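Uncharacterized protein (PDB 5DQV) is a metal-dependent nucleotide pyrophosphohydrolase of the HD-domain family, a bacterial enzyme that probably cleaves nucleotides with the release of pyrophosphate. Local coordinates at residues R131-F144 with A161-I173. Sequence-based numbering, arbitrary orientation.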
loop_
_atom_site.group_PDB
_atom_site.type_symbol
_atom_site.label_atom_id
_atom_site.label_comp_id
_atom_site.label_asym_id
_atom_site.label_seq_id
_atom_site.Cartn_x
_atom_site.Cartn_y
_atom_site.Cartn_z
ATOM N N ARG A 131 8.302 5.626 14.879
ATOM C CA ARG A 131 8.167 4.188 14.633
ATOM C C ARG A 131 6.733 3.674 14.702
ATOM O O ARG A 131 6.336 2.819 13.927
ATOM C CB ARG A 131 9.129 3.371 15.544
ATOM C CG ARG A 131 10.538 3.644 15.154
ATOM C CD ARG A 131 11.487 2.847 15.928
ATOM N NE ARG A 131 12.838 3.236 15.594
ATOM C CZ ARG A 131 13.915 2.497 15.798
ATOM N NH1 ARG A 131 13.802 1.272 16.291
ATOM N NH2 ARG A 131 15.111 2.977 15.473
ATOM N N LEU A 132 5.942 4.218 15.594
ATOM C CA LEU A 132 4.526 3.875 15.650
ATOM C C LEU A 132 3.847 4.152 14.297
ATOM O O LEU A 132 2.981 3.367 13.839
ATOM C CB LEU A 132 3.845 4.629 16.783
ATOM C CG LEU A 132 4.094 4.147 18.216
ATOM C CD1 LEU A 132 3.504 5.063 19.265
ATOM C CD2 LEU A 132 3.542 2.697 18.402
ATOM N N ASP A 133 4.267 5.234 13.615
ATOM C CA ASP A 133 3.634 5.609 12.350
ATOM C C ASP A 133 4.024 4.618 11.222
ATOM O O ASP A 133 3.451 4.646 10.157
ATOM C CB ASP A 133 4.013 7.061 11.961
ATOM C CG ASP A 133 3.169 7.621 10.845
ATOM O OD1 ASP A 133 1.956 7.753 11.046
ATOM O OD2 ASP A 133 3.721 7.997 9.767
ATOM N N ALA A 134 4.990 3.727 11.479
ATOM C CA ALA A 134 5.493 2.786 10.493
ATOM C C ALA A 134 4.856 1.384 10.686
ATOM O O ALA A 134 5.187 0.456 9.954
ATOM C CB ALA A 134 7.050 2.681 10.575
ATOM N N ILE A 135 3.987 1.249 11.680
ATOM C CA ILE A 135 3.306 -0.010 11.961
ATOM C C ILE A 135 1.785 0.227 12.046
ATOM O O ILE A 135 1.322 1.366 11.942
ATOM C CB ILE A 135 3.847 -0.738 13.227
ATOM C CG1 ILE A 135 3.684 0.079 14.509
ATOM C CG2 ILE A 135 5.339 -1.137 13.050
ATOM C CD1 ILE A 135 4.116 -0.675 15.786
ATOM N N GLY A 136 1.029 -0.849 12.162
ATOM C CA GLY A 136 -0.425 -0.777 12.314
ATOM C C GLY A 136 -1.014 -0.534 10.948
ATOM O O GLY A 136 -0.344 -0.706 9.969
ATOM N N ALA A 137 -2.283 -0.153 10.890
ATOM C CA ALA A 137 -2.948 0.121 9.614
ATOM C C ALA A 137 -2.220 1.196 8.833
ATOM O O ALA A 137 -2.051 1.085 7.605
ATOM C CB ALA A 137 -4.437 0.523 9.831
ATOM N N VAL A 138 -1.761 2.222 9.540
ATOM C CA VAL A 138 -1.031 3.277 8.855
ATOM C C VAL A 138 0.322 2.776 8.326
ATOM O O VAL A 138 0.705 3.076 7.174
ATOM C CB VAL A 138 -0.915 4.606 9.711
ATOM C CG1 VAL A 138 -0.333 4.328 11.015
ATOM C CG2 VAL A 138 -0.038 5.607 9.010
ATOM N N GLY A 139 1.035 1.963 9.118
ATOM C CA GLY A 139 2.311 1.399 8.587
ATOM C C GLY A 139 2.143 0.510 7.348
ATOM O O GLY A 139 2.992 0.510 6.414
ATOM N N ILE A 140 1.044 -0.238 7.329
ATOM C CA ILE A 140 0.727 -1.086 6.185
ATOM C C ILE A 140 0.594 -0.240 4.945
ATOM O O ILE A 140 1.205 -0.516 3.886
ATOM C CB ILE A 140 -0.580 -1.900 6.461
ATOM C CG1 ILE A 140 -0.299 -3.046 7.448
ATOM C CG2 ILE A 140 -1.142 -2.527 5.178
ATOM C CD1 ILE A 140 -1.543 -3.492 8.160
ATOM N N ALA A 141 -0.176 0.842 5.078
ATOM C CA ALA A 141 -0.408 1.746 3.931
ATOM C C ALA A 141 0.896 2.331 3.459
ATOM O O ALA A 141 1.190 2.386 2.243
ATOM C CB ALA A 141 -1.367 2.845 4.309
ATOM N N ARG A 142 1.719 2.714 4.420
ATOM C CA ARG A 142 2.972 3.361 4.061
ATOM C C ARG A 142 3.919 2.391 3.359
ATOM O O ARG A 142 4.595 2.771 2.406
ATOM C CB ARG A 142 3.609 3.999 5.285
ATOM C CG ARG A 142 2.892 5.221 5.770
ATOM C CD ARG A 142 3.574 5.771 7.011
ATOM N NE ARG A 142 4.835 6.393 6.618
ATOM C CZ ARG A 142 5.928 6.506 7.370
ATOM N NH1 ARG A 142 5.986 6.051 8.624
ATOM N NH2 ARG A 142 6.983 7.095 6.849
ATOM N N ALA A 143 3.930 1.144 3.807
ATOM C CA ALA A 143 4.826 0.124 3.217
ATOM C C ALA A 143 4.476 -0.101 1.754
ATOM O O ALA A 143 5.353 -0.167 0.885
ATOM C CB ALA A 143 4.723 -1.181 3.971
ATOM N N PHE A 144 3.178 -0.231 1.486
ATOM C CA PHE A 144 2.734 -0.477 0.130
ATOM C C PHE A 144 2.894 0.758 -0.755
ATOM O O PHE A 144 3.262 0.641 -1.931
ATOM C CB PHE A 144 1.325 -1.044 0.123
ATOM C CG PHE A 144 1.251 -2.467 0.643
ATOM C CD1 PHE A 144 1.954 -3.491 0.003
ATOM C CD2 PHE A 144 0.530 -2.770 1.751
ATOM C CE1 PHE A 144 1.944 -4.799 0.513
ATOM C CE2 PHE A 144 0.489 -4.112 2.252
ATOM C CZ PHE A 144 1.171 -5.096 1.623
ATOM N N ALA A 161 7.317 -5.340 -0.349
ATOM C CA ALA A 161 6.699 -4.823 0.848
ATOM C C ALA A 161 6.566 -5.943 1.864
ATOM O O ALA A 161 6.855 -5.758 3.057
ATOM C CB ALA A 161 5.298 -4.215 0.514
ATOM N N TYR A 162 6.158 -7.120 1.382
ATOM C CA TYR A 162 5.908 -8.281 2.253
ATOM C C TYR A 162 7.203 -8.637 2.967
ATOM O O TYR A 162 7.229 -8.812 4.183
ATOM C CB TYR A 162 5.415 -9.479 1.457
ATOM C CG TYR A 162 4.889 -10.622 2.331
ATOM C CD1 TYR A 162 3.691 -10.510 3.007
ATOM C CD2 TYR A 162 5.600 -11.811 2.464
ATOM C CE1 TYR A 162 3.162 -11.563 3.768
ATOM C CE2 TYR A 162 5.120 -12.849 3.264
ATOM C CZ TYR A 162 3.880 -12.731 3.896
ATOM O OH TYR A 162 3.405 -13.772 4.697
ATOM N N ALA A 163 8.297 -8.679 2.222
ATOM C CA ALA A 163 9.595 -8.948 2.831
ATOM C C ALA A 163 9.938 -7.904 3.890
ATOM O O ALA A 163 10.530 -8.227 4.949
ATOM C CB ALA A 163 10.714 -9.037 1.740
ATOM N N HIS A 164 9.567 -6.650 3.613
ATOM C CA HIS A 164 9.878 -5.553 4.509
ATOM C C HIS A 164 9.145 -5.678 5.862
ATOM O O HIS A 164 9.684 -5.267 6.869
ATOM C CB HIS A 164 9.557 -4.232 3.822
ATOM C CG HIS A 164 9.912 -3.016 4.611
ATOM N ND1 HIS A 164 11.216 -2.666 4.899
ATOM C CD2 HIS A 164 9.141 -2.000 5.069
ATOM C CE1 HIS A 164 11.224 -1.519 5.563
ATOM N NE2 HIS A 164 9.979 -1.096 5.678
ATOM N N PHE A 165 7.925 -6.215 5.879
ATOM C CA PHE A 165 7.235 -6.544 7.111
ATOM C C PHE A 165 8.078 -7.463 7.994
ATOM O O PHE A 165 8.250 -7.175 9.181
ATOM C CB PHE A 165 5.882 -7.224 6.868
ATOM C CG PHE A 165 4.821 -6.300 6.268
ATOM C CD1 PHE A 165 4.420 -5.183 6.922
ATOM C CD2 PHE A 165 4.272 -6.547 5.029
ATOM C CE1 PHE A 165 3.459 -4.296 6.322
ATOM C CE2 PHE A 165 3.331 -5.670 4.444
ATOM C CZ PHE A 165 2.935 -4.572 5.085
ATOM N N PHE A 166 8.565 -8.563 7.425
ATOM C CA PHE A 166 9.339 -9.558 8.197
ATOM C C PHE A 166 10.693 -9.067 8.632
ATOM O O PHE A 166 11.142 -9.314 9.752
ATOM C CB PHE A 166 9.444 -10.893 7.430
ATOM C CG PHE A 166 8.140 -11.625 7.414
ATOM C CD1 PHE A 166 7.157 -11.272 6.521
ATOM C CD2 PHE A 166 7.851 -12.601 8.382
ATOM C CE1 PHE A 166 5.894 -11.902 6.555
ATOM C CE2 PHE A 166 6.626 -13.257 8.383
ATOM C CZ PHE A 166 5.642 -12.896 7.482
ATOM N N HIS A 167 11.350 -8.350 7.746
ATOM C CA HIS A 167 12.711 -7.928 7.991
ATOM C C HIS A 167 12.783 -6.718 8.908
ATOM O O HIS A 167 13.738 -6.598 9.653
ATOM C CB HIS A 167 13.415 -7.659 6.675
ATOM C CG HIS A 167 13.667 -8.897 5.875
ATOM N ND1 HIS A 167 14.332 -9.993 6.394
ATOM C CD2 HIS A 167 13.383 -9.202 4.587
ATOM C CE1 HIS A 167 14.422 -10.927 5.464
ATOM N NE2 HIS A 167 13.859 -10.470 4.357
ATOM N N LYS A 168 11.800 -5.819 8.851
ATOM C CA LYS A 168 11.891 -4.562 9.621
ATOM C C LYS A 168 10.640 -4.205 10.442
ATOM O O LYS A 168 10.734 -3.972 11.649
ATOM C CB LYS A 168 12.232 -3.405 8.684
ATOM C CG LYS A 168 12.658 -2.134 9.423
ATOM C CD LYS A 168 12.304 -0.821 8.691
ATOM C CE LYS A 168 12.722 0.432 9.515
ATOM N NZ LYS A 168 11.635 1.482 9.653
ATOM N N LEU A 169 9.473 -4.148 9.807
ATOM C CA LEU A 169 8.328 -3.497 10.461
ATOM C C LEU A 169 7.831 -4.307 11.662
ATOM O O LEU A 169 7.533 -3.738 12.742
ATOM C CB LEU A 169 7.207 -3.269 9.454
ATOM C CG LEU A 169 7.608 -2.358 8.299
ATOM C CD1 LEU A 169 6.402 -2.153 7.443
ATOM C CD2 LEU A 169 8.129 -1.012 8.805
ATOM N N LEU A 170 7.846 -5.654 11.519
ATOM C CA LEU A 170 7.438 -6.564 12.619
ATOM C C LEU A 170 8.410 -6.594 13.787
ATOM O O LEU A 170 8.128 -7.189 14.809
ATOM C CB LEU A 170 7.107 -8.001 12.086
ATOM C CG LEU A 170 5.859 -8.048 11.200
ATOM C CD1 LEU A 170 5.641 -9.448 10.482
ATOM C CD2 LEU A 170 4.598 -7.622 12.006
ATOM N N ARG A 171 9.583 -5.974 13.645
ATOM C CA ARG A 171 10.540 -5.897 14.728
ATOM C C ARG A 171 10.511 -4.606 15.500
ATOM O O ARG A 171 11.115 -4.515 16.583
ATOM C CB ARG A 171 11.951 -6.075 14.199
ATOM C CG ARG A 171 12.090 -7.378 13.519
ATOM C CD ARG A 171 13.431 -7.514 12.848
ATOM N NE ARG A 171 13.342 -8.638 11.932
ATOM C CZ ARG A 171 14.361 -9.412 11.587
ATOM N NH1 ARG A 171 15.578 -9.173 12.063
ATOM N NH2 ARG A 171 14.152 -10.424 10.759
ATOM N N LEU A 172 9.778 -3.627 14.995
ATOM C CA LEU A 172 9.810 -2.303 15.608
ATOM C C LEU A 172 9.263 -2.313 17.032
ATOM O O LEU A 172 9.779 -1.587 17.909
ATOM C CB LEU A 172 9.061 -1.303 14.691
ATOM C CG LEU A 172 9.826 -0.932 13.445
ATOM C CD1 LEU A 172 8.964 0.044 12.542
ATOM C CD2 LEU A 172 11.190 -0.354 13.813
ATOM N N ILE A 173 8.266 -3.161 17.305
ATOM C CA ILE A 173 7.675 -3.205 18.651
ATOM C C ILE A 173 8.714 -3.558 19.732
ATOM O O ILE A 173 8.638 -3.064 20.868
ATOM C CB ILE A 173 6.455 -4.181 18.730
ATOM C CG1 ILE A 173 5.804 -4.130 20.125
ATOM C CG2 ILE A 173 6.851 -5.622 18.362
ATOM C CD1 ILE A 173 4.310 -4.038 20.105
#
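Phe-165 turns the edge of its ring toward the face of Phe-144, an offset edge-to-face pair with ring centroids 5.5 Å apart and planes at 64°. In this all-helical HD-domain protein the pair joins helix 136-150, through its residues 136-144, to helix 161-169; these segments run at 130° to each other, their axes 9.9 Å apart at closest approach. Small residues suit the nearest backbones: Ala-143 and Ala-161 have CA atoms 5.8 Å apart, and CB of Ala-161 sits 3.4 Å from CE1 of Phe-144. With CG of Phe-144 beside the backbone N and anti to the carbonyl carbon (chi1 -71°), its ring swings toward the partner helix. A leucine in place of Phe-144 would probably leave the edge of Phe-165 without an aromatic face and the Ala-161 methyl without the ring it rests on. Phe-144 also packs on Ala-141 of the second subunit, so the pair lies close to the dimer interface. Ile-140 crosses Phe-165 at about a right angle, and Ala-143 CB touches both Phe-165 CZ and Leu-169 CD1.

Next to the helix pair, the turn 132-135 and the preceding Arg-131 meet the turn 169-172. Leu-172 divides its branches: CD1 touches Ala-134 CB and Ile-135 CG2, while CD2 lies 3.8 Å from CD of Arg-131, whose extended aliphatic chain offers an apolar flank. The neighbouring Asp-133 hydrogen-bonds the nickel ligand His-35, so this apolar seam adjoins the metal site. No hydrogen bond crosses it; Leu-169 CD2 simply rests 3.5 Å from the carbonyl O of Ala-134.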